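Local coordinates for coiled-coil quantitatively-enriched protein 1 (PDB 7CUJ), which links telomeres to the meiotic centrosome as a molecular adaptor and is required for normal telomere clustering, telomere length regulation and chromosome segregation, at residues A[38-43]-A[47-52]; A[59-64]-A[189-194]; A[212-217]-A[305-310]; A[219-224]-A[230-235]; A[240-245]-A[311-316]. One frame throughout, in Å; residues are numbered along the deposited sequence.

These contacts lie in one fragment of the longer protein, a parallel alpha/beta domain with added helices. From the N terminus, interaction 1 closes a short loop between helix 34-41 and the start of helix 47-65. Further along that helix, interaction 2 closes a much longer loop, to the start of helix 191-200. Interaction 3 ties the end of strand 208-213 to the C-terminal tail. Interaction 4, a short loop between helices 217-223 and 232-243, falls wholly within the loop of interaction 3, whereas interaction 5 crosses interaction 3. Interactions 3, 4 and 5 all touch one another, interaction 2 touches 3 and 4, and Phe40 of interaction 1 packs on Leu233 and Val234.

Interaction 1. Residues A[38-43]-A[47-52]; sequences DHFCTG and SRIQEK
His39 and Phe40 pack on Ile49 and Gln50 in a buried apolar contact between the two arms of a helix-loop-helix: helix 34-41 turns through a short connection into helix 47-65. The backbones come closest at Phe40 and Ile49, where the CA atoms lie 7.0 Å apart. Both aromatic residues carry CG anti to the backbone N (chi1 -176° for His39 and 172° for Phe40), and both CB atoms face the second helix. Ile49 CG1 and CD1 meet the imidazole, CG1 standing 4.0 Å from His39 CD2, while Ile49 CG2 sits between the two residues, near His39 CD2 and 4.1 Å from Phe40 CB. The His39 and Ile49 side chains run at about a right angle to each other. With an alanine at Ile49 the branches that reach His39 CD2 and Phe40 CB would be gone, which would probably open a gap between the two helices of this chain.

The same residues also face a second copy of the protein. His39 NE2 bonds to Asp46 of the second subunit and its ND1 to Lys52 of that subunit, so both ring nitrogens are used across the subunit boundary. Within the chain, Ile49 approaches the ring at the carbon CD2. Asp46 of this chain, just before the second helix, accepts from Ile49 N, which ties the start of the helix to the loop. At the margin the Gln50 and Phe40 side chains cross at about a right angle, with the amide plane 71° from the ring plane, and the aliphatic CG of Gln50 sits 4.0 Å from Phe40 CE1.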
# COMPACT_ATOMS: atom_id res chain seq x y z
N ASP A 38 5.80 1.89 6.41
CA ASP A 38 7.07 2.39 5.89
C ASP A 38 7.04 3.91 5.83
O ASP A 38 8.01 4.57 6.21
CB ASP A 38 7.41 1.75 4.54
CG ASP A 38 8.69 2.30 3.92
OD1 ASP A 38 9.77 2.07 4.51
OD2 ASP A 38 8.59 2.96 2.87
N HIS A 39 5.91 4.46 5.36
CA HIS A 39 5.73 5.90 5.23
C HIS A 39 5.79 6.56 6.61
O HIS A 39 6.56 7.49 6.82
CB HIS A 39 4.42 6.21 4.50
CG HIS A 39 4.21 7.66 4.23
ND1 HIS A 39 4.70 8.28 3.10
CD2 HIS A 39 3.58 8.61 4.95
CE1 HIS A 39 4.37 9.56 3.12
NE2 HIS A 39 3.68 9.79 4.25
N PHE A 40 4.97 6.05 7.54
CA PHE A 40 4.78 6.63 8.85
C PHE A 40 6.05 6.55 9.69
O PHE A 40 6.32 7.45 10.49
CB PHE A 40 3.61 5.93 9.55
CG PHE A 40 3.41 6.31 11.00
CD1 PHE A 40 2.87 7.54 11.34
CD2 PHE A 40 3.76 5.43 12.02
CE1 PHE A 40 2.68 7.89 12.67
CE2 PHE A 40 3.57 5.78 13.35
CZ PHE A 40 3.03 7.01 13.67
N CYS A 41 6.84 5.48 9.50
CA CYS A 41 7.96 5.20 10.37
C CYS A 41 9.28 5.79 9.84
O CYS A 41 10.30 5.67 10.52
CB CYS A 41 8.12 3.69 10.58
SG CYS A 41 6.89 2.99 11.71
N THR A 42 9.26 6.42 8.66
CA THR A 42 10.50 6.93 8.08
C THR A 42 10.48 8.44 7.89
O THR A 42 11.43 8.99 7.34
CB THR A 42 10.85 6.24 6.75
OG1 THR A 42 9.73 6.34 5.87
CG2 THR A 42 11.28 4.80 6.92
N GLY A 43 9.41 9.12 8.33
CA GLY A 43 9.36 10.56 8.20
C GLY A 43 8.03 11.16 8.63
O GLY A 43 7.12 10.44 9.04
N SER A 47 -2.28 13.70 8.57
CA SER A 47 -3.29 13.34 9.55
C SER A 47 -4.00 12.03 9.19
O SER A 47 -4.34 11.25 10.07
CB SER A 47 -4.28 14.47 9.72
OG SER A 47 -5.36 14.09 10.54
N ARG A 48 -4.21 11.81 7.88
CA ARG A 48 -4.97 10.66 7.41
C ARG A 48 -4.12 9.40 7.47
O ARG A 48 -4.66 8.31 7.67
CB ARG A 48 -5.56 10.94 6.02
CG ARG A 48 -6.75 11.88 6.03
CD ARG A 48 -7.09 12.45 4.67
NE ARG A 48 -7.49 11.44 3.71
CZ ARG A 48 -6.82 11.13 2.60
NH1 ARG A 48 -5.70 11.76 2.29
NH2 ARG A 48 -7.28 10.18 1.80
N ILE A 49 -2.80 9.55 7.31
CA ILE A 49 -1.87 8.44 7.48
C ILE A 49 -1.92 7.98 8.94
O ILE A 49 -1.98 6.78 9.22
CB ILE A 49 -0.43 8.84 7.07
CG1 ILE A 49 -0.29 9.11 5.57
CG2 ILE A 49 0.58 7.80 7.56
CD1 ILE A 49 -0.37 7.88 4.69
N GLN A 50 -1.91 8.95 9.85
CA GLN A 50 -1.91 8.71 11.29
C GLN A 50 -3.21 8.03 11.70
O GLN A 50 -3.21 7.19 12.60
CB GLN A 50 -1.69 10.02 12.04
CG GLN A 50 -0.26 10.54 11.93
CD GLN A 50 -0.13 11.99 12.33
OE1 GLN A 50 -1.00 12.57 12.97
NE2 GLN A 50 0.99 12.59 11.94
N GLU A 51 -4.31 8.40 11.03
CA GLU A 51 -5.63 7.82 11.24
C GLU A 51 -5.59 6.33 10.90
O GLU A 51 -6.18 5.51 11.61
CB GLU A 51 -6.66 8.56 10.39
CG GLU A 51 -8.08 8.03 10.52
CD GLU A 51 -9.17 8.97 10.03
OE1 GLU A 51 -10.27 8.94 10.62
OE2 GLU A 51 -8.91 9.75 9.08
N LYS A 52 -4.89 5.99 9.81
CA LYS A 52 -4.79 4.63 9.32
C LYS A 52 -3.88 3.80 10.22
O LYS A 52 -4.08 2.60 10.36
CB LYS A 52 -4.33 4.62 7.86
CG LYS A 52 -5.46 4.74 6.85
CD LYS A 52 -5.06 5.40 5.55
CE LYS A 52 -6.22 5.53 4.59
NZ LYS A 52 -5.82 6.20 3.33

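Interaction 2. Residues A[59-64]-A[189-194]; sequences SAHNIA and YDIEAY
Glu192 lies over one face of the His61 imidazole. Its CB stands 4.1 Å from the ring centroid and 13° off the normal, a CH-pi contact displaced toward the rim. The carboxylate reaches round to the base of the ring, and Glu192 OE1 comes within 3.5 Å of His61 CB; the carboxylate and ring planes are 70° apart. At the ring edge, near its plane, the CG2 methyl of Ile191 approaches His61 CE1 at 4.3 Å. A water completes this first shell, lying 2.8 Å from His61 ND1 and accepting from Glu192 N at 3.0 Å.

Several groups hold these pieces in place. With CG anti to the backbone N (chi1 -171°) and an extended chain beyond it, Glu192 spans the histidine and delivers OE1 to Lys65 in a salt bridge and to Gln58 in a hydrogen bond. Asp190 is the N-cap of the helix that carries Glu192: its OD1 accepts from Ala193 N at 2.8 Å, nearly along the C-O axis, and also bonds to Ser127. Replacing His61 by an alanine would probably leave Glu192 CB without its ring and the bridging water with one fewer partner, a gap opening between the helices.

Helix 47-65 is thereby joined to the start of helix 191-200, which follows strand 184-188 of the parallel sheet. Tyr189, just past that strand, still makes backbone hydrogen bonds with Phe125 of the adjacent strand 121-126, while Ile221 of helix 217-223 packs on both His61 and Ile191.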
# COMPACT_ATOMS: atom_id res chain seq x y z
N SER A 59 -6.15 -3.17 15.25
CA SER A 59 -6.15 -4.52 14.71
C SER A 59 -5.14 -5.41 15.43
O SER A 59 -5.41 -6.59 15.65
CB SER A 59 -5.87 -4.50 13.23
OG SER A 59 -6.77 -3.65 12.55
N ALA A 60 -3.98 -4.84 15.76
CA ALA A 60 -2.91 -5.56 16.43
C ALA A 60 -3.34 -5.90 17.86
O ALA A 60 -3.12 -7.02 18.33
CB ALA A 60 -1.64 -4.75 16.39
N HIS A 61 -3.99 -4.93 18.53
CA HIS A 61 -4.61 -5.15 19.83
C HIS A 61 -5.60 -6.30 19.75
O HIS A 61 -5.60 -7.16 20.63
CB HIS A 61 -5.29 -3.87 20.34
CG HIS A 61 -4.37 -2.93 21.03
ND1 HIS A 61 -3.55 -3.32 22.06
CD2 HIS A 61 -4.15 -1.61 20.85
CE1 HIS A 61 -2.85 -2.29 22.48
NE2 HIS A 61 -3.20 -1.22 21.75
N ASN A 62 -6.44 -6.30 18.70
CA ASN A 62 -7.51 -7.27 18.57
C ASN A 62 -6.95 -8.68 18.43
O ASN A 62 -7.42 -9.60 19.10
CB ASN A 62 -8.47 -6.94 17.42
CG ASN A 62 -9.25 -5.66 17.64
OD1 ASN A 62 -9.32 -5.15 18.76
ND2 ASN A 62 -9.83 -5.13 16.58
N ILE A 63 -5.93 -8.83 17.57
CA ILE A 63 -5.27 -10.11 17.34
C ILE A 63 -4.69 -10.62 18.65
O ILE A 63 -4.73 -11.82 18.93
CB ILE A 63 -4.21 -9.99 16.22
CG1 ILE A 63 -4.86 -9.73 14.86
CG2 ILE A 63 -3.30 -11.21 16.18
CD1 ILE A 63 -3.95 -9.06 13.84
N ALA A 64 -4.18 -9.69 19.47
CA ALA A 64 -3.53 -10.01 20.73
C ALA A 64 -4.57 -10.38 21.79
O ALA A 64 -4.26 -11.10 22.73
CB ALA A 64 -2.67 -8.86 21.18
N TYR A 189 -6.31 -8.57 31.12
CA TYR A 189 -6.31 -9.53 30.03
C TYR A 189 -5.48 -9.00 28.87
O TYR A 189 -4.81 -9.77 28.18
CB TYR A 189 -7.74 -9.89 29.61
CG TYR A 189 -7.82 -10.88 28.47
CD1 TYR A 189 -7.88 -12.24 28.72
CD2 TYR A 189 -7.83 -10.46 27.15
CE1 TYR A 189 -7.94 -13.16 27.68
CE2 TYR A 189 -7.90 -11.37 26.10
CZ TYR A 189 -7.95 -12.72 26.37
OH TYR A 189 -8.02 -13.62 25.35
N ASP A 190 -5.51 -7.68 28.67
CA ASP A 190 -4.88 -7.04 27.53
C ASP A 190 -4.38 -5.65 27.91
O ASP A 190 -4.88 -5.04 28.86
CB ASP A 190 -5.81 -7.00 26.32
CG ASP A 190 -7.10 -6.25 26.58
OD1 ASP A 190 -7.06 -5.00 26.61
OD2 ASP A 190 -8.14 -6.91 26.78
N ILE A 191 -3.39 -5.16 27.15
CA ILE A 191 -2.70 -3.91 27.41
C ILE A 191 -3.62 -2.73 27.12
O ILE A 191 -3.54 -1.71 27.80
CB ILE A 191 -1.37 -3.85 26.64
CG1 ILE A 191 -0.27 -4.65 27.35
CG2 ILE A 191 -0.93 -2.41 26.38
CD1 ILE A 191 0.07 -4.17 28.74
N GLU A 192 -4.49 -2.88 26.11
CA GLU A 192 -5.47 -1.85 25.79
C GLU A 192 -6.27 -1.50 27.06
O GLU A 192 -6.47 -0.33 27.36
CB GLU A 192 -6.38 -2.28 24.64
CG GLU A 192 -7.29 -1.16 24.14
CD GLU A 192 -8.25 -1.52 23.01
OE1 GLU A 192 -7.82 -2.23 22.07
OE2 GLU A 192 -9.42 -1.09 23.07
N ALA A 193 -6.70 -2.54 27.79
CA ALA A 193 -7.44 -2.37 29.03
C ALA A 193 -6.57 -1.68 30.07
O ALA A 193 -7.07 -0.85 30.83
CB ALA A 193 -7.95 -3.70 29.53
N TYR A 194 -5.28 -2.02 30.10
CA TYR A 194 -4.35 -1.38 31.01
C TYR A 194 -4.23 0.11 30.68
O TYR A 194 -4.41 0.95 31.56
CB TYR A 194 -2.99 -2.08 31.03
CG TYR A 194 -2.03 -1.51 32.04
CD1 TYR A 194 -2.08 -1.90 33.37
CD2 TYR A 194 -1.09 -0.55 31.68
CE1 TYR A 194 -1.21 -1.37 34.31
CE2 TYR A 194 -0.22 -0.01 32.60
CZ TYR A 194 -0.28 -0.42 33.92
OH TYR A 194 0.58 0.11 34.85
O HOH W 1 -4.24 -5.14 24.11

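Interaction 3. Residues A[212-217]-A[305-310]; sequences IHLGSI and PPLMDL
Leu307 of the tail packs on the end of strand 208-213, touching both Ile212 and Leu214. With CG anti to the carbonyl carbon (chi1 -69°) its forked end points at the strand end: CD1 goes to Ile212, 3.6 Å from both Ile212 CG2 and Ile212 CD1, and CD2 meets Leu214 CD2 at 3.5 Å. The three side chains mesh with their long axes inclined, and Leu307 also touches His219 and Lys222 of helix 217-223.

Met308 follows with its carbonyl oxygen bonded to NE2 of His219, so the tail is held by its backbone just after its main apolar residue. Asp309 turns its OD1 to Ala311 N, one step further on. Leu310 then goes under cover again, against His219 and, on helix 232-243, Val239 and Leu243.

On the other segment, the chain leaves strand 208-213 through a type II beta turn from His213 to Ser216, with Gly215 at the position where phi is positive (87°). Ser216 OG gives a hydrogen bond to His213 O at 2.8 Å and caps helix 217-223 by meeting Glu218 N. This is the beta-turn-alpha exit from the last strand of a parallel alpha/beta sheet, against which the C-terminal tail packs.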
# COMPACT_ATOMS: atom_id res chain seq x y z
N ILE A 212 0.56 -10.36 28.72
CA ILE A 212 1.18 -9.70 27.59
C ILE A 212 1.69 -10.76 26.62
O ILE A 212 2.51 -11.59 26.99
CB ILE A 212 2.31 -8.75 28.07
CG1 ILE A 212 1.76 -7.62 28.95
CG2 ILE A 212 3.08 -8.21 26.87
CD1 ILE A 212 2.82 -6.76 29.60
N HIS A 213 1.19 -10.71 25.38
CA HIS A 213 1.62 -11.65 24.36
C HIS A 213 3.03 -11.30 23.88
O HIS A 213 3.31 -10.16 23.54
CB HIS A 213 0.62 -11.72 23.21
CG HIS A 213 -0.36 -12.83 23.34
ND1 HIS A 213 -1.72 -12.62 23.36
CD2 HIS A 213 -0.19 -14.16 23.48
CE1 HIS A 213 -2.35 -13.77 23.49
NE2 HIS A 213 -1.43 -14.73 23.57
N LEU A 214 3.90 -12.32 23.86
CA LEU A 214 5.28 -12.17 23.43
C LEU A 214 5.31 -11.85 21.94
O LEU A 214 4.75 -12.60 21.13
CB LEU A 214 6.06 -13.46 23.74
CG LEU A 214 6.39 -13.72 25.21
CD1 LEU A 214 6.72 -15.18 25.43
CD2 LEU A 214 7.55 -12.85 25.66
N GLY A 215 5.94 -10.72 21.61
CA GLY A 215 6.19 -10.32 20.23
C GLY A 215 5.03 -9.54 19.62
O GLY A 215 5.08 -9.20 18.44
N SER A 216 4.00 -9.26 20.43
CA SER A 216 2.83 -8.53 19.98
C SER A 216 3.03 -7.03 20.21
O SER A 216 4.08 -6.62 20.68
CB SER A 216 1.59 -9.03 20.68
OG SER A 216 1.57 -8.63 22.04
N ILE A 217 2.00 -6.24 19.87
CA ILE A 217 1.99 -4.80 20.12
C ILE A 217 2.01 -4.54 21.63
O ILE A 217 2.46 -3.48 22.06
CB ILE A 217 0.80 -4.10 19.44
CG1 ILE A 217 0.95 -2.58 19.52
CG2 ILE A 217 -0.53 -4.57 20.01
CD1 ILE A 217 0.10 -1.81 18.54
N PRO A 305 10.69 -14.66 34.43
CA PRO A 305 11.63 -13.68 33.89
C PRO A 305 10.81 -12.53 33.33
O PRO A 305 9.66 -12.72 32.93
CB PRO A 305 12.34 -14.44 32.75
CG PRO A 305 11.33 -15.49 32.33
CD PRO A 305 10.62 -15.88 33.61
N PRO A 306 11.35 -11.29 33.29
CA PRO A 306 10.61 -10.16 32.74
C PRO A 306 10.57 -10.30 31.22
O PRO A 306 11.30 -11.12 30.66
CB PRO A 306 11.46 -8.95 33.17
CG PRO A 306 12.87 -9.50 33.22
CD PRO A 306 12.70 -10.92 33.73
N LEU A 307 9.71 -9.53 30.56
CA LEU A 307 9.66 -9.54 29.10
C LEU A 307 10.99 -9.00 28.57
O LEU A 307 11.52 -8.03 29.11
CB LEU A 307 8.49 -8.68 28.64
CG LEU A 307 7.10 -9.25 28.94
CD1 LEU A 307 6.05 -8.15 28.86
CD2 LEU A 307 6.76 -10.38 27.99
N MET A 308 11.51 -9.64 27.52
CA MET A 308 12.78 -9.23 26.94
C MET A 308 12.64 -7.85 26.31
O MET A 308 11.58 -7.51 25.79
CB MET A 308 13.32 -10.24 25.92
CG MET A 308 12.46 -10.43 24.69
SD MET A 308 13.23 -11.56 23.50
CE MET A 308 13.12 -13.11 24.38
N ASP A 309 13.71 -7.05 26.40
CA ASP A 309 13.69 -5.65 25.99
C ASP A 309 13.83 -5.57 24.48
O ASP A 309 14.70 -6.22 23.90
CB ASP A 309 14.77 -4.85 26.72
CG ASP A 309 14.62 -3.34 26.58
OD1 ASP A 309 13.69 -2.89 25.87
OD2 ASP A 309 15.43 -2.62 27.20
N LEU A 310 12.99 -4.74 23.85
CA LEU A 310 12.96 -4.62 22.39
C LEU A 310 13.43 -3.24 21.94
O LEU A 310 13.19 -2.86 20.79
CB LEU A 310 11.53 -4.89 21.90
CG LEU A 310 10.93 -6.26 22.24
CD1 LEU A 310 9.46 -6.31 21.85
CD2 LEU A 310 11.71 -7.39 21.58

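Interaction 4. Residues A[219-224]-A[230-235]; sequences HAIKCF and ASFLVN
Phe224 and Phe232 meet close to where helix 217-223 ends, and Asn235 completes the tight part of the contact. Asn235 CB sits above one face of the Phe224 ring, 3.8 Å from its centroid and 15° off the normal, a CH-pi contact placed toward the rim. The amide plane is nearly parallel to the ring, 21° from it, although the two side chains cross at about a right angle. Asn235 OD1 accepts from Val315 N and Ala316 N of the C-terminal tail, which fixes the rotation of the amide. Phe232, with CG anti to its backbone nitrogen (chi1 174°), brings its ring edge to the end of the first helix. There Phe224 O lies near the plane of the ring, 3.3 Å from Phe232 CD1, and accepts a hydrogen bond from Ser227 OG; Phe224 CB adds a contact 3.9 Å from the same carbon.

The loose side reaches outward. Ile221 touches less closely, its CG2 4.3 Å from Phe232 CZ. Phe232 stays partly exposed, and Ala230, at the start of the segment, is exposed and poorly ordered.

The contact carries no hydrogen bond across it. It rests on van der Waals and CH-pi packing, including a carbonyl oxygen at a ring edge, with that oxygen of Phe224 and the amide oxygen of Asn235 both satisfied by hydrogen bonds from beyond the two segments.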
# COMPACT_ATOMS: atom_id res chain seq x y z
N HIS A 219 3.70 -6.25 23.88
CA HIS A 219 5.11 -6.31 24.23
C HIS A 219 5.79 -4.99 23.88
O HIS A 219 6.58 -4.47 24.67
CB HIS A 219 5.77 -7.50 23.51
CG HIS A 219 7.10 -7.88 24.07
ND1 HIS A 219 7.72 -9.07 23.72
CD2 HIS A 219 7.92 -7.26 24.94
CE1 HIS A 219 8.88 -9.16 24.35
NE2 HIS A 219 9.02 -8.06 25.11
N ALA A 220 5.47 -4.44 22.69
CA ALA A 220 6.08 -3.22 22.20
C ALA A 220 5.67 -2.02 23.06
O ALA A 220 6.51 -1.20 23.42
CB ALA A 220 5.72 -3.01 20.74
N ILE A 221 4.37 -1.94 23.38
CA ILE A 221 3.87 -0.88 24.25
C ILE A 221 4.58 -0.94 25.60
O ILE A 221 4.94 0.09 26.16
CB ILE A 221 2.33 -0.96 24.38
CG1 ILE A 221 1.65 -0.52 23.08
CG2 ILE A 221 1.84 -0.16 25.57
CD1 ILE A 221 0.22 -0.99 22.93
N LYS A 222 4.81 -2.16 26.10
CA LYS A 222 5.49 -2.38 27.37
C LYS A 222 6.89 -1.76 27.34
O LYS A 222 7.27 -1.07 28.29
CB LYS A 222 5.46 -3.87 27.76
CG LYS A 222 6.73 -4.45 28.37
CD LYS A 222 7.01 -4.02 29.79
CE LYS A 222 8.48 -4.12 30.15
NZ LYS A 222 8.75 -3.62 31.52
N CYS A 223 7.63 -1.97 26.25
CA CYS A 223 9.03 -1.60 26.16
C CYS A 223 9.21 -0.11 25.92
O CYS A 223 10.31 0.41 26.12
CB CYS A 223 9.75 -2.39 25.07
SG CYS A 223 9.94 -4.15 25.45
N PHE A 224 8.15 0.58 25.50
CA PHE A 224 8.23 2.01 25.21
C PHE A 224 7.24 2.79 26.08
O PHE A 224 7.02 3.97 25.85
CB PHE A 224 8.06 2.28 23.71
CG PHE A 224 9.17 1.72 22.86
CD1 PHE A 224 9.07 0.43 22.34
CD2 PHE A 224 10.31 2.45 22.59
CE1 PHE A 224 10.09 -0.10 21.56
CE2 PHE A 224 11.33 1.92 21.81
CZ PHE A 224 11.22 0.64 21.30
N ALA A 230 7.18 11.85 21.52
CA ALA A 230 6.81 12.04 20.12
C ALA A 230 7.06 10.78 19.30
O ALA A 230 6.42 10.58 18.27
CB ALA A 230 7.54 13.24 19.56
N SER A 231 7.98 9.92 19.77
CA SER A 231 8.42 8.77 19.00
C SER A 231 7.75 7.48 19.47
O SER A 231 8.16 6.39 19.08
CB SER A 231 9.93 8.64 19.03
OG SER A 231 10.37 8.24 20.32
N PHE A 232 6.70 7.61 20.29
CA PHE A 232 6.07 6.45 20.92
C PHE A 232 5.35 5.59 19.89
O PHE A 232 5.59 4.38 19.82
CB PHE A 232 5.14 6.87 22.07
CG PHE A 232 4.36 5.73 22.66
CD1 PHE A 232 5.00 4.74 23.40
CD2 PHE A 232 2.99 5.62 22.46
CE1 PHE A 232 4.28 3.68 23.94
CE2 PHE A 232 2.27 4.56 23.00
CZ PHE A 232 2.92 3.59 23.74
N LEU A 233 4.46 6.20 19.10
CA LEU A 233 3.68 5.48 18.10
C LEU A 233 4.62 4.86 17.07
O LEU A 233 4.46 3.70 16.70
CB LEU A 233 2.67 6.42 17.45
CG LEU A 233 1.52 6.89 18.34
CD1 LEU A 233 0.57 7.79 17.57
CD2 LEU A 233 0.76 5.70 18.93
N VAL A 234 5.61 5.64 16.63
CA VAL A 234 6.53 5.24 15.58
C VAL A 234 7.27 3.96 16.00
O VAL A 234 7.40 3.04 15.20
CB VAL A 234 7.47 6.39 15.18
CG1 VAL A 234 8.72 5.92 14.45
CG2 VAL A 234 6.74 7.44 14.34
N ASN A 235 7.71 3.92 17.26
CA ASN A 235 8.54 2.83 17.76
C ASN A 235 7.75 1.53 17.92
O ASN A 235 8.24 0.48 17.52
CB ASN A 235 9.30 3.23 19.03
CG ASN A 235 10.47 4.15 18.74
OD1 ASN A 235 11.20 3.95 17.78
ND2 ASN A 235 10.66 5.15 19.58

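Interaction 5. Residues A[240-245]-A[311-316]; sequences VATLSS and ASLSVA
Leu313 of the C-terminal tail lies across the end of helix 232-243, resting on Leu243 and Thr242. It has the most surface covered of the three, and its two methyl groups serve different partners. CD1 meets Leu243 CD2 at 3.7 Å, the two side chains running at about a right angle; CD2 reaches the methyl of Thr242, with Thr242 CG2 4.3 Å away. Leu243 holds CG anti to the carbonyl carbon (chi1 -71°), and this turns its tip from the helix flank toward the leucine of the tail.

The tail makes a short 3-10 turn at 311-312 before it passes over the last turn of the helix, so the contact joins the irregular C-terminal tail to the end of helix 232-243. Ser314 N closes that turn by bonding to Ala311 O at 3.1 Å. On the facing side the helix terminates at Leu243, and Ser245 OG bonds back to Ala241 O of the last turn.

The chain of another protein comes up against this surface: Thr242 OG1 bonds to its backbone, and the carbonyl oxygen of Leu313 to a basic side chain of the same partner.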
# COMPACT_ATOMS: atom_id res chain seq x y z
N VAL A 240 6.86 -3.90 16.01
CA VAL A 240 5.86 -4.89 15.62
C VAL A 240 6.05 -5.25 14.15
O VAL A 240 6.05 -6.43 13.81
CB VAL A 240 4.43 -4.40 15.95
CG1 VAL A 240 3.38 -5.04 15.07
CG2 VAL A 240 4.10 -4.61 17.42
N ALA A 241 6.24 -4.23 13.30
CA ALA A 241 6.48 -4.44 11.88
C ALA A 241 7.69 -5.36 11.67
O ALA A 241 7.61 -6.31 10.90
CB ALA A 241 6.63 -3.13 11.15
N THR A 242 8.79 -5.07 12.37
CA THR A 242 10.01 -5.85 12.21
C THR A 242 9.77 -7.29 12.65
O THR A 242 10.11 -8.22 11.92
CB THR A 242 11.20 -5.22 12.94
OG1 THR A 242 11.43 -3.93 12.38
CG2 THR A 242 12.47 -6.04 12.83
N LEU A 243 9.18 -7.47 13.83
CA LEU A 243 8.99 -8.79 14.41
C LEU A 243 8.11 -9.66 13.51
O LEU A 243 8.29 -10.87 13.48
CB LEU A 243 8.38 -8.65 15.82
CG LEU A 243 9.32 -8.08 16.89
CD1 LEU A 243 8.56 -7.82 18.18
CD2 LEU A 243 10.50 -9.01 17.15
N SER A 244 7.18 -9.02 12.78
CA SER A 244 6.18 -9.74 12.01
C SER A 244 6.47 -9.70 10.51
O SER A 244 5.55 -9.85 9.71
CB SER A 244 4.80 -9.21 12.29
OG SER A 244 4.52 -9.24 13.69
N SER A 245 7.74 -9.50 10.12
CA SER A 245 8.10 -9.41 8.71
C SER A 245 8.69 -10.74 8.22
O SER A 245 9.72 -11.15 8.78
CB SER A 245 9.03 -8.25 8.45
OG SER A 245 8.33 -7.02 8.58
N ALA A 311 14.10 -2.51 22.83
CA ALA A 311 14.50 -1.13 22.58
C ALA A 311 15.49 -1.04 21.43
O ALA A 311 15.55 -0.01 20.75
CB ALA A 311 15.05 -0.51 23.84
N SER A 312 16.27 -2.11 21.21
CA SER A 312 17.26 -2.17 20.15
C SER A 312 16.58 -2.22 18.78
O SER A 312 17.20 -1.89 17.77
CB SER A 312 18.21 -3.32 20.34
OG SER A 312 17.53 -4.57 20.24
N LEU A 313 15.31 -2.63 18.76
CA LEU A 313 14.53 -2.72 17.53
C LEU A 313 13.76 -1.42 17.29
O LEU A 313 12.87 -1.39 16.45
CB LEU A 313 13.56 -3.90 17.61
CG LEU A 313 14.15 -5.31 17.54
CD1 LEU A 313 13.04 -6.35 17.58
CD2 LEU A 313 14.99 -5.49 16.28
N SER A 314 14.11 -0.35 18.02
CA SER A 314 13.46 0.94 17.82
C SER A 314 13.86 1.54 16.47
O SER A 314 14.91 1.19 15.93
CB SER A 314 13.75 1.90 18.95
OG SER A 314 15.07 2.40 18.84
N VAL A 315 13.04 2.45 15.94
CA VAL A 315 13.28 3.03 14.63
C VAL A 315 13.50 4.54 14.71
O VAL A 315 13.87 5.15 13.72
CB VAL A 315 12.17 2.69 13.61
CG1 VAL A 315 12.09 1.20 13.31
CG2 VAL A 315 10.81 3.23 14.03
N ALA A 316 13.27 5.15 15.89
CA ALA A 316 13.35 6.60 16.01
C ALA A 316 13.89 7.03 17.37
O ALA A 316 13.91 6.25 18.32
CB ALA A 316 12.01 7.22 15.71